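Local coordinates for protein glycoside hydrolase family 5 (Aspergillus oryzae, PDB 6LA0) that hydrolyses glycosidic bonds as a secreted family 5 rutinosidase, and is probably also able to act as an exo-1,3-beta-glucanase on cell-wall beta-glucan, at residues A[273-276]-A[277-281]. Residues are numbered along the deposited sequence; the frame is centred on the assembly and turned at random.
Sequences ETLP and ARLYA
Leu279 N and Tyr280 N donate to Leu275 O (2.9 Å) and Pro276 O (3.0 Å), the i to i+4 bonds of the first turn of helix 275-285, both nearly straight. Pro276 lies within this first turn, where its ring nitrogen, lacking a hydrogen, costs the helix no backbone bond. On the inner side Leu275 and Leu279 pack one turn apart, the two side chains slanting across one another. Leu275 directs CG anti to its backbone N (chi1 -179°), which brings this branch point within 3.8 Å of Leu279 CD1; the Leu275 methyls CD1 and CD2 lie near Leu279 CG and CD1 respectively. The Tyr280 ring passes beside the carbonyl of Pro276, and Pro276 O lies at the ring edge, near its plane, 3.1 Å from Tyr280 CD2. Arg278 turns its side chain back toward the start of the helix by bends at chi2 and chi3. A water in the plane of its guanidinium accepts from Arg278 NE (2.9 Å) and donates to Thr274 O (2.8 Å), tying the loop carbonyl just before the helix to the arginine. The same guanidinium is gripped a second time, NH2 bonding to Asn269 O, which would restrict its rotation. This is the opening turn of the helix in a beta-alpha-beta unit of the TIM barrel characteristic of family 5: Leu275 and Leu279 rest on Tyr265 of strand 257-265, Leu275 also touches Ile301 and Thr303 of strand 294-303, and Pro276 and Tyr280 lie against the adjacent helix 312-326.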
loop_
_atom_site.group_PDB
_atom_site.type_symbol
_atom_site.label_atom_id
_atom_site.label_comp_id
_atom_site.label_asym_id
_atom_site.label_seq_id
_atom_site.Cartn_x
_atom_site.Cartn_y
_atom_site.Cartn_z
ATOM N N GLU A 273 25.484 4.990 0.479
ATOM C CA GLU A 273 26.630 4.098 0.325
ATOM C C GLU A 273 26.366 2.733 0.935
ATOM O O GLU A 273 26.489 1.706 0.252
ATOM C CB GLU A 273 27.848 4.731 0.975
ATOM C CG GLU A 273 29.114 3.956 0.576
ATOM C CD GLU A 273 29.882 3.244 1.699
ATOM O OE1 GLU A 273 30.164 3.864 2.747
ATOM O OE2 GLU A 273 30.353 2.119 1.429
ATOM N N THR A 274 25.875 2.714 2.172
ATOM C CA THR A 274 25.739 1.487 2.952
ATOM C C THR A 274 24.355 0.873 2.852
ATOM O O THR A 274 24.082 -0.142 3.509
ATOM C CB THR A 274 26.077 1.772 4.416
ATOM O OG1 THR A 274 25.243 2.829 4.892
ATOM C CG2 THR A 274 27.568 2.191 4.556
ATOM N N LEU A 275 23.476 1.473 2.048
ATOM C CA LEU A 275 22.108 0.975 1.982
ATOM C C LEU A 275 21.998 -0.473 1.517
ATOM O O LEU A 275 21.165 -1.196 2.088
ATOM C CB LEU A 275 21.251 1.881 1.092
ATOM C CG LEU A 275 19.795 1.447 0.970
ATOM C CD1 LEU A 275 19.097 1.408 2.340
ATOM C CD2 LEU A 275 19.092 2.391 0.003
ATOM N N PRO A 276 22.757 -0.963 0.519
ATOM C CA PRO A 276 22.512 -2.347 0.060
ATOM C C PRO A 276 22.664 -3.394 1.149
ATOM O O PRO A 276 21.842 -4.318 1.228
ATOM C CB PRO A 276 23.553 -2.539 -1.053
ATOM C CG PRO A 276 23.823 -1.141 -1.552
ATOM C CD PRO A 276 23.773 -0.291 -0.323
ATOM N N ALA A 277 23.700 -3.285 1.984
ATOM C CA ALA A 277 23.841 -4.211 3.107
ATOM C C ALA A 277 22.566 -4.248 3.945
ATOM O O ALA A 277 22.110 -5.323 4.350
ATOM C CB ALA A 277 25.049 -3.820 3.967
ATOM N N ARG A 278 21.961 -3.083 4.190
ATOM C CA ARG A 278 20.743 -3.043 4.998
ATOM C C ARG A 278 19.565 -3.665 4.264
ATOM O O ARG A 278 18.738 -4.354 4.879
ATOM C CB ARG A 278 20.404 -1.606 5.393
ATOM C CG ARG A 278 19.854 -1.490 6.811
ATOM C CD ARG A 278 20.909 -1.923 7.835
ATOM N NE ARG A 278 22.000 -0.959 7.958
ATOM C CZ ARG A 278 21.985 0.104 8.763
ATOM N NH1 ARG A 278 20.920 0.360 9.517
ATOM N NH2 ARG A 278 23.039 0.918 8.810
ATOM N N LEU A 279 19.451 -3.405 2.957
ATOM C CA LEU A 279 18.382 -4.007 2.166
ATOM C C LEU A 279 18.438 -5.527 2.233
ATOM O O LEU A 279 17.398 -6.192 2.369
ATOM C CB LEU A 279 18.468 -3.545 0.709
ATOM C CG LEU A 279 18.138 -2.077 0.406
ATOM C CD1 LEU A 279 18.746 -1.608 -0.939
ATOM C CD2 LEU A 279 16.624 -1.854 0.428
ATOM N N TYR A 280 19.648 -6.098 2.144
ATOM C CA TYR A 280 19.764 -7.549 2.137
ATOM C C TYR A 280 19.512 -8.121 3.526
ATOM O O TYR A 280 18.846 -9.153 3.664
ATOM C CB TYR A 280 21.134 -7.968 1.613
ATOM C CG TYR A 280 21.255 -7.932 0.102
ATOM C CD1 TYR A 280 20.887 -9.022 -0.673
ATOM C CD2 TYR A 280 21.750 -6.814 -0.545
ATOM C CE1 TYR A 280 21.002 -8.994 -2.062
ATOM C CE2 TYR A 280 21.869 -6.774 -1.931
ATOM C CZ TYR A 280 21.485 -7.863 -2.682
ATOM O OH TYR A 280 21.618 -7.824 -4.058
ATOM N N ALA A 281 20.025 -7.455 4.566
ATOM C CA ALA A 281 19.781 -7.905 5.935
ATOM C C ALA A 281 18.291 -7.913 6.245
ATOM O O ALA A 281 17.769 -8.882 6.818
ATOM C CB ALA A 281 20.523 -7.009 6.925
HETATM O O HOH W 1 24.380 -0.844 6.242
#